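Local coordinates for protease Do-like 8, chloroplastic (Arabidopsis thaliana, PDB 4IC6), which probably acts as a serine endopeptidase of the HtrA (Deg) type in the chloroplast thylakoid, at residues Pro141-Gly145 against Lys212-Ile216; Val152-Ala158 against Leu169-Ser175. The protein carries 1 engineered substitution. All coordinates share one frame. Residue numbers count along the deposited sequence, not the author numbering.

Contact 1 of 2, residues Pro141-Gly145 against Lys212-Ile216; sequences PIKVG and KGNLI
Pro-141 to Gly-145 is an extended, irregular piece of the connection between the two barrels of this chymotrypsin-like fold, running from strand 127-131 of the first to strand 155-160 of the second. It meets Lys-212 to Ile-216, a turn leading into strand 215-219, through a single bridge: Val-144 pairs with Leu-215, CA to CA 4.4 Å. The hydrogen bonds follow the parallel pattern, with Leu-215 N donating to Lys-143 O (2.6 Å) and Gly-145 N to Leu-215 O (2.9 Å). Gly-213, at phi/psi 82/12, makes the turn, a conformation that favours glycine; Asp-210 holds it by accepting from the amides of Lys-212 and Asn-214. A water donates to Gly-213 O (2.9 Å) and accepts from Lys-143 N (2.8 Å). Gly-145 is needed too, since a CB there would clash with Asn-214 CB. On the buried side Leu-215 (chi1 t) directs CD1 to Ile-142 CG1 at 3.8 Å, beside Val-70. Val-144 CB points away, packing on Trp-72 and Leu-242, though CG2 lies 4.3 Å from Leu-215 CB. Lys-143, its first three chi angles trans, sets NZ 3.0 Å from Asn-214 OD1. The chemistry thus divides by depth: Ile-142 and Leu-215 pack against the first barrel at its border with the second, backbone bonds fix the connection, and a neutral amide receives the lysine where solvent is near.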
ATOM      1  N   PRO A 141      -2.064  42.953 -11.284  1.00 48.17           N
ATOM      2  CA  PRO A 141      -2.560  42.473  -9.993  1.00 47.50           C
ATOM      3  C   PRO A 141      -3.882  41.724 -10.124  1.00 48.05           C
ATOM      4  O   PRO A 141      -4.772  42.116 -10.879  1.00 48.41           O
ATOM      5  CB  PRO A 141      -2.758  43.764  -9.197  1.00 47.55           C
ATOM      6  CG  PRO A 141      -1.752  44.713  -9.788  1.00 47.82           C
ATOM      7  CD  PRO A 141      -1.754  44.393 -11.257  1.00 49.39           C
ATOM      8  N   ILE A 142      -3.998  40.634  -9.383  1.00 46.76           N
ATOM      9  CA  ILE A 142      -5.236  39.879  -9.340  1.00 42.89           C
ATOM     10  C   ILE A 142      -6.328  40.784  -8.774  1.00 42.46           C
ATOM     11  O   ILE A 142      -6.049  41.643  -7.942  1.00 41.79           O
ATOM     12  CB  ILE A 142      -5.064  38.654  -8.428  1.00 42.56           C
ATOM     13  CG1 ILE A 142      -6.089  37.577  -8.772  1.00 39.35           C
ATOM     14  CG2 ILE A 142      -5.100  39.064  -6.949  1.00 42.97           C
ATOM     15  CD1 ILE A 142      -5.817  36.922 -10.119  1.00 39.74           C
ATOM     16  N   LYS A 143      -7.562  40.607  -9.234  1.00 43.43           N
ATOM     17  CA  LYS A 143      -8.706  41.314  -8.653  1.00 46.41           C
ATOM     18  C   LYS A 143      -9.305  40.480  -7.527  1.00 44.63           C
ATOM     19  O   LYS A 143      -9.594  39.297  -7.712  1.00 42.82           O
ATOM     20  CB  LYS A 143      -9.777  41.578  -9.711  1.00 52.94           C
ATOM     21  CG  LYS A 143     -10.959  42.399  -9.212  0.82 58.82           C
ATOM     22  CD  LYS A 143     -11.566  43.226 -10.346  0.56 61.92           C
ATOM     23  CE  LYS A 143     -12.725  44.097  -9.869  0.33 64.42           C
ATOM     24  NZ  LYS A 143     -14.000  43.335  -9.698  0.93 65.21           N
ATOM     25  N   VAL A 144      -9.499  41.089  -6.362  1.00 42.81           N
ATOM     26  CA  VAL A 144      -9.917  40.339  -5.184  1.00 45.84           C
ATOM     27  C   VAL A 144     -11.367  40.631  -4.813  1.00 49.94           C
ATOM     28  O   VAL A 144     -11.782  41.787  -4.773  1.00 55.17           O
ATOM     29  CB  VAL A 144      -9.019  40.644  -3.981  1.00 46.11           C
ATOM     30  CG1 VAL A 144      -9.444  39.797  -2.787  1.00 44.00           C
ATOM     31  CG2 VAL A 144      -7.553  40.392  -4.333  1.00 46.10           C
ATOM     32  N   GLY A 145     -12.128  39.571  -4.543  1.00 48.36           N
ATOM     33  CA  GLY A 145     -13.532  39.687  -4.193  1.00 48.01           C
ATOM     34  C   GLY A 145     -13.792  39.362  -2.729  1.00 48.15           C
ATOM     35  O   GLY A 145     -12.863  39.183  -1.944  1.00 46.85           O
ATOM     36  N   LYS A 212     -16.984  35.868 -11.866  1.00 31.51           N
ATOM     37  CA  LYS A 212     -16.678  37.223 -12.326  1.00 35.99           C
ATOM     38  C   LYS A 212     -15.168  37.423 -12.421  1.00 39.91           C
ATOM     39  O   LYS A 212     -14.691  38.493 -12.784  1.00 45.34           O
ATOM     40  CB  LYS A 212     -17.297  38.270 -11.399  1.00 40.81           C
ATOM     41  CG  LYS A 212     -18.628  38.795 -11.890  1.00 48.69           C
ATOM     42  CD  LYS A 212     -19.788  38.160 -11.162  1.00 52.81           C
ATOM     43  CE  LYS A 212     -19.975  38.784  -9.781  1.00 54.47           C
ATOM     44  NZ  LYS A 212     -20.464  37.764  -8.807  1.00 49.43           N
ATOM     45  N   GLY A 213     -14.423  36.383 -12.078  1.00 35.19           N
ATOM     46  CA  GLY A 213     -12.982  36.439 -12.143  1.00 35.70           C
ATOM     47  C   GLY A 213     -12.340  37.110 -10.947  1.00 37.78           C
ATOM     48  O   GLY A 213     -11.166  37.443 -10.994  1.00 37.62           O
ATOM     49  N   ASN A 214     -13.106  37.334  -9.883  1.00 37.47           N
ATOM     50  CA  ASN A 214     -12.525  37.832  -8.647  1.00 35.67           C
ATOM     51  C   ASN A 214     -11.867  36.727  -7.861  1.00 35.76           C
ATOM     52  O   ASN A 214     -12.380  35.598  -7.782  1.00 31.46           O
ATOM     53  CB  ASN A 214     -13.584  38.485  -7.761  1.00 41.78           C
ATOM     54  CG  ASN A 214     -14.199  39.704  -8.398  1.00 49.62           C
ATOM     55  OD1 ASN A 214     -13.537  40.439  -9.129  1.00 54.56           O
ATOM     56  ND2 ASN A 214     -15.484  39.913  -8.142  1.00 55.07           N
ATOM     57  N   LEU A 215     -10.741  37.045  -7.243  1.00 32.35           N
ATOM     58  CA  LEU A 215     -10.116  36.080  -6.352  1.00 35.12           C
ATOM     59  C   LEU A 215     -10.994  35.835  -5.126  1.00 35.03           C
ATOM     60  O   LEU A 215     -11.313  36.768  -4.381  1.00 36.16           O
ATOM     61  CB  LEU A 215      -8.741  36.561  -5.906  1.00 37.64           C
ATOM     62  CG  LEU A 215      -7.993  35.461  -5.163  1.00 40.19           C
ATOM     63  CD1 LEU A 215      -6.605  35.347  -5.728  1.00 44.48           C
ATOM     64  CD2 LEU A 215      -7.955  35.743  -3.687  1.00 46.12           C
ATOM     65  N   ILE A 216     -11.388  34.579  -4.923  1.00 28.88           N
ATOM     66  CA  ILE A 216     -12.145  34.215  -3.738  1.00 26.38           C
ATOM     67  C   ILE A 216     -11.333  33.319  -2.798  1.00 28.15           C
ATOM     68  O   ILE A 216     -11.733  33.076  -1.667  1.00 27.16           O
ATOM     69  CB  ILE A 216     -13.498  33.554  -4.090  1.00 27.20           C
ATOM     70  CG1 ILE A 216     -13.274  32.424  -5.106  1.00 29.06           C
ATOM     71  CG2 ILE A 216     -14.450  34.623  -4.630  1.00 32.71           C
ATOM     72  CD1 ILE A 216     -14.410  31.443  -5.200  1.00 31.35           C
TER
HETATM   73  O   HOH W   1      -8.524  38.707 -11.099  1.00 47.76           O

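Contact 2 of 2, residues Val152-Ala158 against Leu169-Ser175; sequences VGQQCLA and LTVGVIS
Strand 155-158 pairs antiparallel with 169-175, their axes 4.5 Å apart at 129°; the loop 152-154 leads in. Cys-156 with Gly-172 (Cys-156 N to Gly-172 O 2.9 Å) and Ala-158 with Thr-170 (Ala-158 N to Thr-170 O 2.9 Å) are hydrogen-bonded pairs; Gln-155 with Val-173 (CA to CA 4.5 Å, side chains diverging) and Leu-157 with Val-171 (4.6 Å) are non-hydrogen-bonded. Ile-174 N bonds Gln-154 O (2.7 Å); Gly-153, whose phi of 114° suits glycine, donates N to Ile-174 O (2.8 Å). Ile-174 (chi1 m, chi2 m) fills the hollow between Val-152 (CG2 to CG2 4.3 Å), Gln-154 (CB to Ile-174 CG1 4.0 Å) and Cys-156. Bare Gly-172 faces Cys-156, whose SG (chi1 p) lies 3.5 Å from Val-173 C and 3.7 Å from Ile-174 CD1. Small Ala-158 leaves room for Thr-170 OG1, 3.4 Å from its CB and bonded to Ala-198 O. On the other face, Leu-169 CD1 tucks against Leu-157 CB (3.6 Å), covered by Ile-31 and Leu-34 of helix 26-39. This hairpin opens the second trypsin-like barrel, Ala-158's side chain about 9 Å from that of Ala-204, engineered at a predicted charge-relay position.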
ATOM      1  N   VAL A 152     -22.596  28.185  -1.745  1.00 30.60           N
ATOM      2  CA  VAL A 152     -22.351  26.833  -2.235  1.00 25.33           C
ATOM      3  C   VAL A 152     -23.137  26.672  -3.527  1.00 23.86           C
ATOM      4  O   VAL A 152     -24.325  27.002  -3.592  1.00 26.44           O
ATOM      5  CB  VAL A 152     -22.766  25.775  -1.197  1.00 27.03           C
ATOM      6  CG1 VAL A 152     -22.826  24.384  -1.846  1.00 24.18           C
ATOM      7  CG2 VAL A 152     -21.806  25.796  -0.018  1.00 29.85           C
ATOM      8  N   GLY A 153     -22.454  26.219  -4.567  1.00 24.23           N
ATOM      9  CA  GLY A 153     -23.071  26.040  -5.860  1.00 24.83           C
ATOM     10  C   GLY A 153     -22.520  26.986  -6.904  1.00 27.93           C
ATOM     11  O   GLY A 153     -22.709  26.776  -8.106  1.00 25.94           O
ATOM     12  N   GLN A 154     -21.852  28.043  -6.453  1.00 26.45           N
ATOM     13  CA  GLN A 154     -21.267  29.005  -7.388  1.00 27.01           C
ATOM     14  C   GLN A 154     -20.143  28.357  -8.175  1.00 25.71           C
ATOM     15  O   GLN A 154     -19.420  27.514  -7.650  1.00 27.05           O
ATOM     16  CB  GLN A 154     -20.660  30.185  -6.632  1.00 32.54           C
ATOM     17  CG  GLN A 154     -21.614  31.278  -6.314  1.00 37.06           C
ATOM     18  CD  GLN A 154     -20.910  32.449  -5.662  1.00 41.49           C
ATOM     19  OE1 GLN A 154     -21.185  32.787  -4.510  1.00 41.70           O
ATOM     20  NE2 GLN A 154     -19.987  33.080  -6.406  1.00 39.01           N
ATOM     21  N   GLN A 155     -19.976  28.802  -9.416  1.00 24.80           N
ATOM     22  CA  GLN A 155     -18.920  28.311 -10.291  1.00 28.28           C
ATOM     23  C   GLN A 155     -17.596  28.861  -9.780  1.00 31.04           C
ATOM     24  O   GLN A 155     -17.517  30.022  -9.346  1.00 32.66           O
ATOM     25  CB  GLN A 155     -19.153  28.840 -11.711  1.00 29.73           C
ATOM     26  CG  GLN A 155     -18.074  28.450 -12.727  1.00 29.65           C
ATOM     27  CD  GLN A 155     -18.246  29.210 -14.035  1.00 34.43           C
ATOM     28  OE1 GLN A 155     -18.237  30.438 -14.054  1.00 34.47           O
ATOM     29  NE2 GLN A 155     -18.428  28.482 -15.130  1.00 38.57           N
ATOM     30  N   CYS A 156     -16.560  28.035  -9.792  1.00 27.76           N
ATOM     31  CA  CYS A 156     -15.211  28.527  -9.480  1.00 29.59           C
ATOM     32  C   CYS A 156     -14.156  27.963 -10.429  1.00 32.76           C
ATOM     33  O   CYS A 156     -14.303  26.851 -10.953  1.00 31.49           O
ATOM     34  CB  CYS A 156     -14.834  28.250  -8.023  1.00 29.45           C
ATOM     35  SG  CYS A 156     -15.035  26.560  -7.427  1.00 34.79           S
ATOM     36  N   LEU A 157     -13.094  28.738 -10.652  1.00 32.48           N
ATOM     37  CA  LEU A 157     -11.994  28.294 -11.503  1.00 32.21           C
ATOM     38  C   LEU A 157     -10.691  28.337 -10.727  1.00 29.63           C
ATOM     39  O   LEU A 157     -10.359  29.345 -10.106  1.00 31.53           O
ATOM     40  CB  LEU A 157     -11.847  29.141 -12.781  1.00 33.44           C
ATOM     41  CG  LEU A 157     -12.868  30.145 -13.318  1.00 38.02           C
ATOM     42  CD1 LEU A 157     -12.363  30.672 -14.672  1.00 38.23           C
ATOM     43  CD2 LEU A 157     -14.277  29.586 -13.459  1.00 35.09           C
ATOM     44  N   ALA A 158      -9.954  27.238 -10.765  1.00 27.51           N
ATOM     45  CA  ALA A 158      -8.665  27.157 -10.096  1.00 23.90           C
ATOM     46  C   ALA A 158      -7.577  27.218 -11.173  1.00 29.49           C
ATOM     47  O   ALA A 158      -7.535  26.359 -12.067  1.00 31.92           O
ATOM     48  CB  ALA A 158      -8.574  25.846  -9.300  1.00 25.56           C
ATOM     49  N   LEU A 169      -5.943  24.872 -15.764  1.00 27.21           N
ATOM     50  CA  LEU A 169      -7.246  25.278 -15.246  1.00 29.24           C
ATOM     51  C   LEU A 169      -8.003  24.055 -14.794  1.00 30.98           C
ATOM     52  O   LEU A 169      -7.955  23.017 -15.452  1.00 31.11           O
ATOM     53  CB  LEU A 169      -8.054  25.939 -16.354  1.00 30.23           C
ATOM     54  CG  LEU A 169      -9.519  26.255 -16.042  1.00 30.58           C
ATOM     55  CD1 LEU A 169      -9.574  27.310 -14.959  1.00 30.73           C
ATOM     56  CD2 LEU A 169     -10.211  26.748 -17.297  1.00 26.95           C
ATOM     57  N   THR A 170      -8.710  24.185 -13.679  1.00 31.04           N
ATOM     58  CA  THR A 170      -9.751  23.228 -13.330  1.00 32.18           C
ATOM     59  C   THR A 170     -10.998  24.005 -12.955  1.00 30.73           C
ATOM     60  O   THR A 170     -10.915  25.172 -12.578  1.00 27.59           O
ATOM     61  CB  THR A 170      -9.325  22.258 -12.191  1.00 28.31           C
ATOM     62  OG1 THR A 170      -9.143  22.984 -10.966  1.00 25.88           O
ATOM     63  CG2 THR A 170      -8.032  21.535 -12.556  1.00 27.18           C
ATOM     64  N   VAL A 171     -12.158  23.374 -13.066  1.00 27.77           N
ATOM     65  CA  VAL A 171     -13.402  24.095 -12.862  1.00 26.64           C
ATOM     66  C   VAL A 171     -14.387  23.205 -12.132  1.00 27.67           C
ATOM     67  O   VAL A 171     -14.553  22.043 -12.482  1.00 29.99           O
ATOM     68  CB  VAL A 171     -14.038  24.500 -14.215  1.00 30.97           C
ATOM     69  CG1 VAL A 171     -15.437  25.073 -14.014  1.00 32.90           C
ATOM     70  CG2 VAL A 171     -13.156  25.509 -14.962  1.00 29.99           C
ATOM     71  N   GLY A 172     -15.031  23.757 -11.113  1.00 27.22           N
ATOM     72  CA  GLY A 172     -16.131  23.084 -10.455  1.00 24.49           C
ATOM     73  C   GLY A 172     -17.006  24.100  -9.753  1.00 23.97           C
ATOM     74  O   GLY A 172     -17.154  25.244 -10.204  1.00 27.87           O
ATOM     75  N   VAL A 173     -17.609  23.681  -8.654  1.00 25.77           N
ATOM     76  CA  VAL A 173     -18.429  24.590  -7.874  1.00 26.43           C
ATOM     77  C   VAL A 173     -17.883  24.751  -6.476  1.00 24.77           C
ATOM     78  O   VAL A 173     -17.101  23.926  -6.002  1.00 24.49           O
ATOM     79  CB  VAL A 173     -19.879  24.079  -7.745  1.00 22.74           C
ATOM     80  CG1 VAL A 173     -20.512  23.971  -9.126  1.00 25.78           C
ATOM     81  CG2 VAL A 173     -19.884  22.724  -7.030  1.00 25.52           C
ATOM     82  N   ILE A 174     -18.337  25.799  -5.800  1.00 26.74           N
ATOM     83  CA  ILE A 174     -18.145  25.872  -4.370  1.00 29.78           C
ATOM     84  C   ILE A 174     -18.966  24.736  -3.742  1.00 28.55           C
ATOM     85  O   ILE A 174     -20.189  24.667  -3.912  1.00 26.01           O
ATOM     86  CB  ILE A 174     -18.615  27.227  -3.809  1.00 28.56           C
ATOM     87  CG1 ILE A 174     -17.843  28.374  -4.465  1.00 31.51           C
ATOM     88  CG2 ILE A 174     -18.451  27.266  -2.304  1.00 23.52           C
ATOM     89  CD1 ILE A 174     -16.312  28.217  -4.397  1.00 29.61           C
ATOM     90  N   SER A 175     -18.278  23.864  -3.012  1.00 26.41           N
ATOM     91  CA  SER A 175     -18.848  22.604  -2.517  1.00 24.39           C
ATOM     92  C   SER A 175     -19.192  22.700  -1.042  1.00 26.48           C
ATOM     93  O   SER A 175     -20.096  22.028  -0.564  1.00 24.47           O
ATOM     94  CB  SER A 175     -17.833  21.468  -2.704  1.00 24.62           C
ATOM     95  OG  SER A 175     -18.220  20.304  -1.977  1.00 32.49           O
TER

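In the fold
Both contacts reach the second six-stranded barrel, contact 2 with two of its strands, contact 1 with strand 215-219 alone; along the chain contact 2 is nested inside the loop closed by contact 1, and their centres lie about 14 Å apart. They meet where Ile-216 CD1 packs 3.8 Å from Ile-174 CD1, inside the barrel. Contact 2 is buried, and regular over 155-158, with a continuous ladder of backbone bonds; its strand 168-176 also bonds to two neighbouring subunits, through Ser-175 to one and Leu-169 to the other. Contact 1 is only partly buried: a few polar bonds at the barrel's margin replace the ladder, while its apolar side faces the first barrel.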